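Local coordinates for amino acid ABC transporter, periplasmic amino acid-binding protein (Brucella ovis, PDB 4Z9N), which binds glutathione and, as a periplasmic solute-binding protein, probably hands captured cargo to the membrane components of an ABC transporter, at residues T27-F32 and Q185-G190; S42-D47 and E294-N299; Y108-G113 and E211-T216; A122-A127 and V202-I207; A234-E239 and G290-I295. All coordinates share one frame; numbering follows the deposited sequence.

Contact 1 of 5, residues T27-F32 and Q185-G190; sequences TGLLGF and QSSLYG. With GSH (glutathione), chain U.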
# COMPACT_ATOMS: atom_id res chain seq x y z
N THR D 27 -3.60 20.79 14.76
CA THR D 27 -3.60 21.87 15.76
C THR D 27 -3.84 21.29 17.16
O THR D 27 -3.45 21.89 18.16
CB THR D 27 -4.66 22.94 15.46
OG1 THR D 27 -5.95 22.33 15.49
CG2 THR D 27 -4.41 23.55 14.11
N GLY D 28 -4.52 20.15 17.22
CA GLY D 28 -4.82 19.55 18.51
C GLY D 28 -5.91 18.50 18.46
O GLY D 28 -7.10 18.81 18.51
N LEU D 29 -5.48 17.24 18.38
CA LEU D 29 -6.38 16.10 18.29
C LEU D 29 -5.85 15.00 19.21
O LEU D 29 -4.79 14.43 18.94
CB LEU D 29 -6.50 15.61 16.84
CG LEU D 29 -7.38 14.39 16.61
CD1 LEU D 29 -8.78 14.67 17.10
CD2 LEU D 29 -7.39 13.99 15.13
N LEU D 30 -6.58 14.72 20.29
CA LEU D 30 -6.10 13.79 21.31
C LEU D 30 -5.84 12.42 20.70
O LEU D 30 -6.67 11.90 19.96
CB LEU D 30 -7.09 13.67 22.47
CG LEU D 30 -7.22 14.91 23.35
CD1 LEU D 30 -8.40 14.80 24.32
CD2 LEU D 30 -5.93 15.18 24.11
N GLY D 31 -4.67 11.86 20.99
CA GLY D 31 -4.31 10.55 20.51
C GLY D 31 -3.47 10.62 19.25
O GLY D 31 -2.64 9.76 19.00
N PHE D 32 -3.67 11.67 18.47
CA PHE D 32 -2.97 11.78 17.21
C PHE D 32 -1.90 12.87 17.20
O PHE D 32 -0.78 12.62 16.79
CB PHE D 32 -3.98 11.98 16.08
CG PHE D 32 -4.56 10.68 15.63
CD1 PHE D 32 -5.58 10.08 16.35
CD2 PHE D 32 -3.99 10.00 14.57
CE1 PHE D 32 -6.09 8.85 15.96
CE2 PHE D 32 -4.49 8.76 14.18
CZ PHE D 32 -5.53 8.19 14.88
N GLN D 185 -13.39 8.02 12.11
CA GLN D 185 -13.82 7.38 13.34
C GLN D 185 -12.78 7.52 14.46
O GLN D 185 -13.15 7.79 15.62
CB GLN D 185 -14.13 5.91 13.08
CG GLN D 185 -14.56 5.18 14.32
CD GLN D 185 -14.67 3.69 14.07
OE1 GLN D 185 -15.62 3.23 13.44
NE2 GLN D 185 -13.67 2.95 14.52
N SER D 186 -11.50 7.37 14.12
CA SER D 186 -10.46 7.48 15.15
C SER D 186 -10.44 8.89 15.70
O SER D 186 -10.09 9.10 16.86
CB SER D 186 -9.07 7.10 14.61
OG SER D 186 -8.64 8.00 13.59
N SER D 187 -10.82 9.85 14.88
CA SER D 187 -10.84 11.24 15.32
C SER D 187 -12.00 11.48 16.29
O SER D 187 -11.89 12.27 17.24
CB SER D 187 -10.96 12.18 14.12
OG SER D 187 -9.83 12.05 13.26
N LEU D 188 -13.13 10.82 16.03
CA LEU D 188 -14.29 10.91 16.92
C LEU D 188 -13.93 10.44 18.33
O LEU D 188 -14.38 11.03 19.32
CB LEU D 188 -15.48 10.11 16.37
CG LEU D 188 -16.14 10.73 15.12
CD1 LEU D 188 -17.14 9.76 14.51
CD2 LEU D 188 -16.82 12.04 15.52
N TYR D 189 -13.11 9.39 18.43
CA TYR D 189 -12.61 8.95 19.74
C TYR D 189 -11.84 10.08 20.43
O TYR D 189 -11.97 10.27 21.64
CB TYR D 189 -11.70 7.72 19.61
CG TYR D 189 -12.41 6.38 19.49
CD1 TYR D 189 -12.84 5.90 18.25
CD2 TYR D 189 -12.62 5.59 20.61
CE1 TYR D 189 -13.47 4.67 18.15
CE2 TYR D 189 -13.25 4.36 20.51
CZ TYR D 189 -13.68 3.91 19.28
OH TYR D 189 -14.31 2.68 19.19
N GLY D 190 -11.03 10.80 19.67
CA GLY D 190 -10.22 11.86 20.23
C GLY D 190 -11.02 13.09 20.61
O GLY D 190 -10.82 13.68 21.69
N1 GSH U . -9.06 12.71 7.02
CA1 GSH U . -9.93 13.82 6.61
C1 GSH U . -9.22 14.60 5.51
O11 GSH U . -9.85 15.51 4.90
O12 GSH U . -8.02 14.35 5.20
CB1 GSH U . -10.21 14.78 7.77
CG1 GSH U . -8.87 15.35 8.29
CD1 GSH U . -9.17 16.49 9.26
OE1 GSH U . -8.73 17.59 9.09
N2 GSH U . -10.00 16.21 10.40
CA2 GSH U . -10.29 17.30 11.31
C2 GSH U . -9.03 17.86 11.98
O2 GSH U . -8.00 17.27 12.04
CB2 GSH U . -11.38 16.89 12.31
SG2 GSH U . -10.79 15.67 13.51
N3 GSH U . -9.12 19.21 12.51
CA3 GSH U . -7.98 19.81 13.14
C3 GSH U . -7.74 21.18 12.51
O31 GSH U . -6.94 21.97 13.07
O32 GSH U . -8.32 21.50 11.42
O HOH W 1 -9.19 16.14 20.78
O HOH W 2 -8.32 10.96 17.58
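L29 reaches across to S187 with the CD2 methyl, which lies 3.6 Å from S187 OG. Its CG is anti to the backbone N (chi1 178°); beyond CG, the CD2 branch runs alongside the serine hydroxyl, with the glutathione sulfur SG2 a little further off. Beside it, S187 presents a carbon to the ligand: S187 CB stands 3.5 Å from SG2 of glutathione. A second pair forms further along the loop, where the far end of the F32 ring meets S186 obliquely, F32 CZ coming to 3.4 Å from S186 OG. That hydroxyl is not idle, because it is hydrogen-bonded to D110. At the third point the helix offers no side chain, and L30 O approaches G190 CA directly at 3.6 Å, a CA-H...O contact with 126° at the hydrogen. Two waters fill in the polar links. One donates to both L30 O and S186 O; the other accepts from L30 N and donates weakly to G190 O. T27, on the same loop, donates from OG1 to carboxylate oxygen O31 of glutathione at 2.6 Å, while N26, R73, R95, Q138 and D184 are among glutathione's other hydrogen-bonding partners. Loop and helix thus meet through carbon contacts and waters, with the ligand beside them, which is consistent with the reversible closure of two lobes known from periplasmic binding proteins.

Contact 2 of 5, residues S42-D47 and E294-N299; sequences SGFDVD and EIFERN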
# COMPACT_ATOMS: atom_id res chain seq x y z
N SER D 42 2.72 15.25 21.60
CA SER D 42 2.60 13.80 21.67
C SER D 42 1.42 13.35 20.81
O SER D 42 0.56 14.16 20.43
CB SER D 42 2.41 13.32 23.11
OG SER D 42 1.17 13.75 23.63
N GLY D 43 1.39 12.06 20.51
CA GLY D 43 0.35 11.48 19.67
C GLY D 43 0.88 10.46 18.66
O GLY D 43 2.09 10.31 18.47
N PHE D 44 -0.05 9.76 18.01
CA PHE D 44 0.26 8.71 17.03
C PHE D 44 1.00 9.29 15.82
O PHE D 44 2.05 8.78 15.43
CB PHE D 44 -1.04 8.02 16.60
CG PHE D 44 -0.86 6.88 15.62
CD1 PHE D 44 -0.64 5.58 16.07
CD2 PHE D 44 -0.95 7.10 14.25
CE1 PHE D 44 -0.48 4.53 15.17
CE2 PHE D 44 -0.81 6.04 13.34
CZ PHE D 44 -0.57 4.75 13.81
N ASP D 45 0.45 10.35 15.22
CA ASP D 45 1.12 11.00 14.10
C ASP D 45 2.39 11.71 14.57
O ASP D 45 3.38 11.73 13.86
CB ASP D 45 0.19 11.99 13.38
CG ASP D 45 -0.78 11.30 12.44
OD1 ASP D 45 -0.52 10.14 12.07
OD2 ASP D 45 -1.81 11.94 12.07
N VAL D 46 2.35 12.30 15.77
CA VAL D 46 3.57 12.90 16.33
C VAL D 46 4.70 11.88 16.41
O VAL D 46 5.84 12.17 16.02
CB VAL D 46 3.29 13.52 17.70
CG1 VAL D 46 4.60 13.75 18.47
CG2 VAL D 46 2.53 14.85 17.52
N ASP D 47 4.41 10.68 16.90
CA ASP D 47 5.46 9.67 17.03
C ASP D 47 6.01 9.26 15.66
O ASP D 47 7.19 8.92 15.53
CB ASP D 47 4.97 8.42 17.78
CG ASP D 47 4.96 8.60 19.30
OD1 ASP D 47 4.32 7.77 19.98
OD2 ASP D 47 5.55 9.59 19.80
N GLU D 294 3.76 -0.54 19.23
CA GLU D 294 4.03 0.26 20.41
C GLU D 294 3.52 1.69 20.25
O GLU D 294 2.99 2.26 21.21
CB GLU D 294 5.51 0.24 20.74
CG GLU D 294 6.05 -1.15 21.07
CD GLU D 294 7.47 -1.09 21.58
OE1 GLU D 294 7.65 -0.97 22.82
OE2 GLU D 294 8.39 -1.15 20.74
N ILE D 295 3.67 2.25 19.05
CA ILE D 295 3.16 3.58 18.76
C ILE D 295 1.64 3.57 18.84
O ILE D 295 1.03 4.48 19.41
CB ILE D 295 3.64 4.08 17.37
CG1 ILE D 295 5.16 4.26 17.37
CG2 ILE D 295 2.94 5.38 16.99
CD1 ILE D 295 5.71 4.52 15.97
N PHE D 296 1.04 2.53 18.27
CA PHE D 296 -0.42 2.39 18.28
C PHE D 296 -0.94 2.31 19.72
O PHE D 296 -1.81 3.07 20.12
CB PHE D 296 -0.85 1.13 17.49
CG PHE D 296 -2.32 1.07 17.20
CD1 PHE D 296 -3.22 0.71 18.19
CD2 PHE D 296 -2.80 1.36 15.93
CE1 PHE D 296 -4.58 0.66 17.92
CE2 PHE D 296 -4.15 1.30 15.65
CZ PHE D 296 -5.04 0.96 16.65
N GLU D 297 -0.38 1.40 20.50
CA GLU D 297 -0.92 1.15 21.83
C GLU D 297 -0.81 2.33 22.80
O GLU D 297 -1.74 2.60 23.56
CB GLU D 297 -0.25 -0.09 22.43
CG GLU D 297 -0.79 -1.37 21.81
CD GLU D 297 -2.30 -1.49 21.98
OE1 GLU D 297 -2.77 -1.24 23.11
OE2 GLU D 297 -3.01 -1.81 21.01
N ARG D 298 0.33 3.02 22.79
CA ARG D 298 0.54 4.08 23.78
C ARG D 298 -0.30 5.31 23.47
O ARG D 298 -0.59 6.11 24.36
CB ARG D 298 2.03 4.46 23.85
CG ARG D 298 2.49 5.45 22.77
CD ARG D 298 3.89 5.98 23.05
NE ARG D 298 4.86 4.89 23.07
CZ ARG D 298 5.71 4.62 22.08
NH1 ARG D 298 5.76 5.39 21.00
NH2 ARG D 298 6.55 3.60 22.20
N ASN D 299 -0.68 5.47 22.21
CA ASN D 299 -1.38 6.68 21.79
C ASN D 299 -2.88 6.50 21.61
O ASN D 299 -3.66 7.37 22.01
CB ASN D 299 -0.79 7.19 20.48
CG ASN D 299 0.59 7.77 20.65
OD1 ASN D 299 0.76 8.76 21.38
ND2 ASN D 299 1.57 7.19 19.98
O HOH W 3 3.28 10.00 21.91
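D47 OD1 receives two side-chain donors from the far end of helix 292-299, N299 ND2 at 2.8 Å and R298 NH1 at 3.0 Å, the second as part of a salt bridge. The motif is a helix-helix contact in which the first turn of helix 44-57, with G43 at its N-cap position, meets the last turns of helix 292-299. The two donors come from opposite faces of the carboxylate plane, and the N299 bond is nearly straight (165° at the hydrogen). N299 ND2 is used twice, because it also donates to I295 O in its own helix at 2.8 Å; two acceptors therefore fix how the amide is turned. R298 has a further partner in V289 O, and one face of its guanidinium lies over E294 O. Water 3 accepts from G43 N and lies 2.9 Å from N299 OD1, extending the polar side of the contact.

Beyond the polar cluster the contact is apolar. I295 CG2 sits between D47 CB, 3.7 Å away, and the F44 ring, the two side chains of F44 and I295 crossing at about a right angle. F44 has CG anti to its backbone N (chi1 -178°), which carries CG off on the carbonyl side, and CD1 and CE1 of the ring then meet I295 CG2 and F296. The last of these is an edge contact with backbone: F44 CE1 lies 3.8 Å from F296 CA, close to the plane of the ring.

Contact 3 of 5, residues Y108-G113 and E211-T216; sequences YYDGQG and EPFGLT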
# COMPACT_ATOMS: atom_id res chain seq x y z
N TYR D 108 -2.48 4.71 8.97
CA TYR D 108 -3.70 4.36 9.69
C TYR D 108 -4.86 4.32 8.70
O TYR D 108 -5.17 5.34 8.09
CB TYR D 108 -3.98 5.37 10.82
CG TYR D 108 -5.11 4.93 11.72
CD1 TYR D 108 -6.43 5.18 11.38
CD2 TYR D 108 -4.85 4.23 12.89
CE1 TYR D 108 -7.47 4.75 12.18
CE2 TYR D 108 -5.88 3.80 13.70
CZ TYR D 108 -7.18 4.06 13.34
OH TYR D 108 -8.21 3.62 14.13
N TYR D 109 -5.46 3.14 8.52
CA TYR D 109 -6.68 3.02 7.70
C TYR D 109 -7.88 3.38 8.55
O TYR D 109 -8.13 2.74 9.55
CB TYR D 109 -6.85 1.60 7.16
CG TYR D 109 -5.76 1.16 6.20
CD1 TYR D 109 -4.60 0.59 6.69
CD2 TYR D 109 -5.90 1.31 4.83
CE1 TYR D 109 -3.59 0.18 5.83
CE2 TYR D 109 -4.90 0.91 3.97
CZ TYR D 109 -3.74 0.35 4.48
OH TYR D 109 -2.75 -0.07 3.62
N ASP D 110 -8.63 4.41 8.14
CA ASP D 110 -9.82 4.82 8.88
C ASP D 110 -11.02 4.91 7.93
O ASP D 110 -10.92 4.59 6.75
CB ASP D 110 -9.58 6.16 9.58
CG ASP D 110 -10.33 6.29 10.89
OD1 ASP D 110 -11.19 5.43 11.17
OD2 ASP D 110 -10.03 7.24 11.65
N GLY D 111 -12.16 5.33 8.47
CA GLY D 111 -13.36 5.54 7.68
C GLY D 111 -14.20 6.59 8.38
O GLY D 111 -14.05 6.77 9.60
N GLN D 112 -15.06 7.28 7.65
CA GLN D 112 -15.88 8.35 8.25
C GLN D 112 -17.07 7.81 9.02
O GLN D 112 -17.75 6.88 8.56
CB GLN D 112 -16.36 9.31 7.15
CG GLN D 112 -17.27 10.43 7.62
CD GLN D 112 -17.48 11.46 6.53
OE1 GLN D 112 -16.78 11.45 5.51
NE2 GLN D 112 -18.45 12.35 6.72
N GLY D 113 -17.34 8.41 10.18
CA GLY D 113 -18.48 8.02 10.99
C GLY D 113 -19.21 9.22 11.58
O GLY D 113 -18.88 10.38 11.27
N GLU D 211 -10.92 6.13 4.48
CA GLU D 211 -10.05 7.26 4.82
C GLU D 211 -8.67 6.77 5.22
O GLU D 211 -8.33 6.69 6.40
CB GLU D 211 -10.65 8.12 5.95
CG GLU D 211 -12.09 8.53 5.74
CD GLU D 211 -12.28 9.80 4.90
OE1 GLU D 211 -11.30 10.47 4.51
OE2 GLU D 211 -13.47 10.13 4.64
N PRO D 212 -7.86 6.40 4.22
CA PRO D 212 -6.49 5.98 4.54
C PRO D 212 -5.59 7.20 4.83
O PRO D 212 -5.36 8.04 3.96
CB PRO D 212 -6.06 5.23 3.26
CG PRO D 212 -6.89 5.89 2.15
CD PRO D 212 -8.22 6.17 2.81
N PHE D 213 -5.09 7.29 6.07
CA PHE D 213 -4.24 8.42 6.47
C PHE D 213 -2.87 8.24 5.84
O PHE D 213 -2.24 7.19 6.04
CB PHE D 213 -4.09 8.50 8.00
CG PHE D 213 -5.37 8.82 8.74
CD1 PHE D 213 -6.55 9.08 8.05
CD2 PHE D 213 -5.38 8.87 10.13
CE1 PHE D 213 -7.74 9.37 8.73
CE2 PHE D 213 -6.56 9.15 10.84
CZ PHE D 213 -7.74 9.42 10.12
N GLY D 214 -2.40 9.23 5.09
CA GLY D 214 -1.17 9.09 4.33
C GLY D 214 -0.02 9.95 4.79
O GLY D 214 -0.21 11.05 5.29
N LEU D 215 1.19 9.41 4.67
CA LEU D 215 2.42 10.14 4.94
C LEU D 215 2.72 10.99 3.72
O LEU D 215 3.10 10.47 2.67
CB LEU D 215 3.56 9.16 5.22
CG LEU D 215 3.19 8.18 6.35
CD1 LEU D 215 4.28 7.14 6.51
CD2 LEU D 215 2.94 8.91 7.66
N THR D 216 2.52 12.30 3.85
CA THR D 216 2.38 13.14 2.66
C THR D 216 3.64 13.96 2.41
O THR D 216 4.14 14.60 3.31
CB THR D 216 1.15 14.05 2.83
OG1 THR D 216 0.04 13.24 3.22
CG2 THR D 216 0.83 14.79 1.54
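E211 N donates to D110 O at 2.7 Å, and D110 N returns a bond to E211 O, so these two residues form an antiparallel hydrogen-bonded pair. A third bond, from F213 N to Y108 O at 2.8 Å and 163° at the hydrogen, continues the ladder; the segments 108-110 and 211-216 run at 154° to each other. Y109 and P212 fall in the non-hydrogen-bonded pair between, where the proline lacks an N-H that the ladder does not use; Y109 CD2 rests 4.2 Å from P212 CB. On that face Y323 of the second subunit meets the Y109 ring edge-to-face and packs on P212.

Y108, D110, E211 and F213 occupy the other face. Y108 and F213 lie side by side and point the same way, their ring planes 34° apart and their centroids separated by 5.6 Å. D110 also runs alongside F213, with D110 OD2 3.5 Å from F213 CZ. E211 bends at chi2, while Q112 nearby bonds to T182 and N146. F213 lines the glutathione pocket and E211 touches the ligand; the ladder is consistent with the hinge strands that join the lobes of such binding proteins. Both acids beside the pocket have their polar ends satisfied by hydroxyls, D110 by S186 and E211 by T90, T142 and S209, which would be expected to hold the two carboxylates in place.

Contact 4 of 5, residues A122-A127 and V202-I207; sequences AGINSA and VILPEI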
# COMPACT_ATOMS: atom_id res chain seq x y z
N ALA D 122 -31.75 10.19 22.47
CA ALA D 122 -32.11 8.81 22.76
C ALA D 122 -32.85 8.21 21.56
O ALA D 122 -33.38 8.94 20.72
CB ALA D 122 -32.98 8.74 24.02
N GLY D 123 -32.86 6.89 21.48
CA GLY D 123 -33.59 6.22 20.43
C GLY D 123 -32.91 6.22 19.07
O GLY D 123 -33.43 5.65 18.12
N ILE D 124 -31.74 6.86 18.98
CA ILE D 124 -30.97 6.85 17.74
C ILE D 124 -29.85 5.84 17.85
O ILE D 124 -29.01 5.93 18.74
CB ILE D 124 -30.40 8.25 17.41
CG1 ILE D 124 -31.52 9.27 17.21
CG2 ILE D 124 -29.49 8.17 16.17
CD1 ILE D 124 -32.41 8.98 16.03
N ASN D 125 -29.83 4.87 16.93
CA ASN D 125 -28.78 3.85 16.93
C ASN D 125 -28.22 3.62 15.54
O ASN D 125 -27.48 2.67 15.31
CB ASN D 125 -29.30 2.53 17.52
CG ASN D 125 -30.39 1.89 16.67
OD1 ASN D 125 -30.94 2.51 15.77
ND2 ASN D 125 -30.72 0.64 16.99
N SER D 126 -28.56 4.50 14.60
CA SER D 126 -28.05 4.35 13.24
C SER D 126 -27.93 5.70 12.56
O SER D 126 -28.76 6.59 12.77
CB SER D 126 -28.97 3.44 12.43
OG SER D 126 -28.64 3.51 11.05
N ALA D 127 -26.90 5.87 11.73
CA ALA D 127 -26.75 7.12 11.00
C ALA D 127 -27.92 7.32 10.05
O ALA D 127 -28.17 8.43 9.60
CB ALA D 127 -25.44 7.14 10.23
N VAL D 202 -21.95 8.56 21.76
CA VAL D 202 -21.92 7.28 21.09
C VAL D 202 -21.48 7.46 19.65
O VAL D 202 -21.99 8.33 18.96
CB VAL D 202 -23.30 6.60 21.16
CG1 VAL D 202 -23.30 5.32 20.31
CG2 VAL D 202 -23.65 6.27 22.60
N ILE D 203 -20.52 6.65 19.21
CA ILE D 203 -20.18 6.60 17.79
C ILE D 203 -21.08 5.56 17.14
O ILE D 203 -21.08 4.39 17.55
CB ILE D 203 -18.70 6.27 17.59
CG1 ILE D 203 -17.82 7.34 18.25
CG2 ILE D 203 -18.38 6.10 16.10
CD1 ILE D 203 -16.33 6.97 18.30
N LEU D 204 -21.86 5.99 16.15
CA LEU D 204 -22.83 5.11 15.52
C LEU D 204 -22.09 4.09 14.67
O LEU D 204 -20.93 4.30 14.32
CB LEU D 204 -23.84 5.93 14.68
CG LEU D 204 -24.65 6.94 15.49
CD1 LEU D 204 -25.49 7.84 14.60
CD2 LEU D 204 -25.53 6.23 16.51
N PRO D 205 -22.76 2.97 14.34
CA PRO D 205 -22.05 1.87 13.68
C PRO D 205 -21.60 2.17 12.25
O PRO D 205 -20.60 1.61 11.81
CB PRO D 205 -23.09 0.74 13.67
CG PRO D 205 -24.12 1.12 14.68
CD PRO D 205 -24.16 2.61 14.64
N GLU D 206 -22.33 3.03 11.53
CA GLU D 206 -22.07 3.21 10.09
C GLU D 206 -20.70 3.84 9.78
O GLU D 206 -20.29 4.82 10.40
CB GLU D 206 -23.17 4.07 9.46
CG GLU D 206 -24.51 3.34 9.25
CD GLU D 206 -25.35 3.22 10.52
OE1 GLU D 206 -24.97 3.81 11.56
OE2 GLU D 206 -26.39 2.53 10.47
N ILE D 207 -20.02 3.25 8.80
CA ILE D 207 -18.78 3.80 8.25
C ILE D 207 -19.05 4.11 6.80
O ILE D 207 -19.33 3.19 6.03
CB ILE D 207 -17.61 2.84 8.41
CG1 ILE D 207 -17.36 2.58 9.90
CG2 ILE D 207 -16.37 3.36 7.66
CD1 ILE D 207 -16.44 1.43 10.17
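The carboxylate of E206 takes two donors from consecutive residues of the opposite loop, S126 OG to OE2 and A127 N to OE1. The contact belongs to the edge of an alpha/beta lobe, where the loop between strands 101-117 and 134-138 meets the chain leaving strand 201-203, and S126 itself makes an ST turn by accepting from L128 N. The serine bond is very short, 2.5 Å between S126 OG and E206 OE2. The amide bond is 2.8 Å between A127 N and E206 OE1 and almost straight, with 174° at the hydrogen. Both donors stand well above the carboxylate plane. E206 bends at chi2 (79°), which turns CD back toward the loop. S126 OG is therefore both donor, to E206, and acceptor, from L128 N, and with A127 N it accounts for both carboxylate oxygens; two neutral donors would be expected to stabilise the carboxylate if it is charged. Elsewhere in the loop, N125 N donates to Q129 OE1, whereas S126 N reaches the same oxygen only weakly. The L204 backbone is hydrogen-bonded to F114.

Apolar atoms pack beside these bonds. The L204 methyls lie against backbone, CD1 at 3.8 Å from S126 C and CD2 at 3.9 Å from N125 C, and I116 and L130 also touch this side chain. Y150 of helix 142-153 packs on A127 and E206. On the outer side, P205 CD sits 3.4 Å from N125 O.

Contact 5 of 5, residues A234-E239 and G290-I295; sequences ALLNAE and GNYGEI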
# COMPACT_ATOMS: atom_id res chain seq x y z
N ALA D 234 9.80 0.10 8.13
CA ALA D 234 10.66 -0.40 9.19
C ALA D 234 9.84 -0.59 10.46
O ALA D 234 9.99 -1.60 11.15
CB ALA D 234 11.83 0.55 9.45
N LEU D 235 8.97 0.36 10.76
CA LEU D 235 8.11 0.24 11.94
C LEU D 235 7.25 -1.02 11.87
O LEU D 235 7.07 -1.72 12.87
CB LEU D 235 7.22 1.48 12.10
CG LEU D 235 7.95 2.76 12.53
CD1 LEU D 235 7.03 3.97 12.40
CD2 LEU D 235 8.47 2.63 13.96
N LEU D 236 6.69 -1.27 10.69
CA LEU D 236 5.85 -2.46 10.48
C LEU D 236 6.66 -3.76 10.58
O LEU D 236 6.25 -4.69 11.28
CB LEU D 236 5.16 -2.39 9.12
CG LEU D 236 4.08 -1.30 8.99
CD1 LEU D 236 3.44 -1.29 7.59
CD2 LEU D 236 2.99 -1.45 10.08
N ASN D 237 7.79 -3.82 9.88
CA ASN D 237 8.62 -5.03 9.91
C ASN D 237 9.08 -5.35 11.34
O ASN D 237 9.06 -6.51 11.75
CB ASN D 237 9.83 -4.90 8.97
CG ASN D 237 9.52 -5.33 7.55
OD1 ASN D 237 9.51 -6.52 7.23
ND2 ASN D 237 9.26 -4.36 6.68
N ALA D 238 9.48 -4.32 12.08
CA ALA D 238 9.96 -4.51 13.44
C ALA D 238 8.87 -5.13 14.30
O ALA D 238 9.13 -6.07 15.06
CB ALA D 238 10.44 -3.20 14.05
N GLU D 239 7.64 -4.64 14.17
CA GLU D 239 6.57 -5.24 14.97
C GLU D 239 6.38 -6.70 14.56
O GLU D 239 6.29 -7.59 15.41
CB GLU D 239 5.24 -4.49 14.85
CG GLU D 239 4.20 -5.08 15.81
CD GLU D 239 2.79 -4.56 15.64
OE1 GLU D 239 2.49 -3.91 14.61
OE2 GLU D 239 1.98 -4.81 16.56
N GLY D 290 9.95 3.05 19.37
CA GLY D 290 9.44 1.69 19.42
C GLY D 290 8.84 1.27 18.08
O GLY D 290 8.92 2.03 17.11
N ASN D 291 8.24 0.09 18.01
CA ASN D 291 7.69 -0.37 16.72
C ASN D 291 6.27 0.15 16.49
O ASN D 291 5.70 0.85 17.34
CB ASN D 291 7.74 -1.92 16.61
CG ASN D 291 6.79 -2.64 17.57
OD1 ASN D 291 5.63 -2.27 17.74
ND2 ASN D 291 7.29 -3.72 18.17
N TYR D 292 5.68 -0.21 15.35
CA TYR D 292 4.35 0.27 14.99
C TYR D 292 3.31 -0.02 16.08
O TYR D 292 2.49 0.83 16.41
CB TYR D 292 3.88 -0.37 13.68
CG TYR D 292 2.52 0.12 13.24
CD1 TYR D 292 2.39 1.28 12.48
CD2 TYR D 292 1.37 -0.57 13.58
CE1 TYR D 292 1.15 1.74 12.08
CE2 TYR D 292 0.11 -0.10 13.19
CZ TYR D 292 0.01 1.04 12.44
OH TYR D 292 -1.24 1.48 12.04
N GLY D 293 3.33 -1.24 16.62
CA GLY D 293 2.35 -1.63 17.61
C GLY D 293 2.51 -0.83 18.89
O GLY D 293 1.53 -0.50 19.56
N GLU D 294 3.76 -0.54 19.23
CA GLU D 294 4.03 0.26 20.41
C GLU D 294 3.52 1.69 20.25
O GLU D 294 2.99 2.26 21.21
CB GLU D 294 5.51 0.24 20.74
CG GLU D 294 6.05 -1.15 21.07
CD GLU D 294 7.47 -1.09 21.58
OE1 GLU D 294 7.65 -0.97 22.82
OE2 GLU D 294 8.39 -1.15 20.74
N ILE D 295 3.67 2.25 19.05
CA ILE D 295 3.16 3.58 18.76
C ILE D 295 1.64 3.57 18.84
O ILE D 295 1.03 4.48 19.41
CB ILE D 295 3.64 4.08 17.37
CG1 ILE D 295 5.16 4.26 17.37
CG2 ILE D 295 2.94 5.38 16.99
CD1 ILE D 295 5.71 4.52 15.97
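L235 and L236 of helix 222-240 flank the backbone ridge where helix 292-299 starts, a start marked by a capping box between N291 and E294. In it N291 OD1 accepts from E294 N at 3.0 Å, and E294 OE2 accepts from N291 N. The L236 CD2 methyl drops over one face of the Y292 ring in a CH-pi contact, 3.8 Å from the centroid and 23° off the ring normal. Its nearest ring atom is Y292 CG, at 3.6 Å from L236 CD2; the far end of the tyrosine is bonded through OH to N107 O. L235 packs its CB on Y292 CB and its methyls on I295: L235 CD1 meets I295 CD1 at 3.8 Å, the two side chains crossing at about a right angle.

Between these bumps, L235 O accepts from Y292 N at 3.2 Å as well as from E239 N of its own helix, the two donors lying on opposite faces of the carbonyl plane. E239 CB presses on N291 CG at 3.6 Å, and the extended acid then passes G293, whose bare CA lies 3.4 Å from E239 OE2. The carboxylate is bound to R310 and Q315. G290 O is buried without a polar partner, with L235 CD2 against it at 3.2 Å.

In the fold
Contacts 1, 2 and 3 touch one another. Contacts 1 and 3 border glutathione through T27, S187 and F213, the F213 side chain about 4 Å from the ligand at the nearest atoms; contact 2 lies behind, with the F44 side chain about 12 Å away. F32 and F44 join contacts 1 and 2 (F32 CE2 to F44 CD2 3.9 Å), while S186 OG to D110 OD2, 2.5 Å, ties contact 1 to contact 3. Contact 5 shares helix 292-299 with contact 2, their centres about 11 Å apart. Contact 4 is set apart at the lobe edge, about 33 Å from contact 5 between centres, but I207 CG2 reaches G111 CA of contact 3 at 3.7 Å.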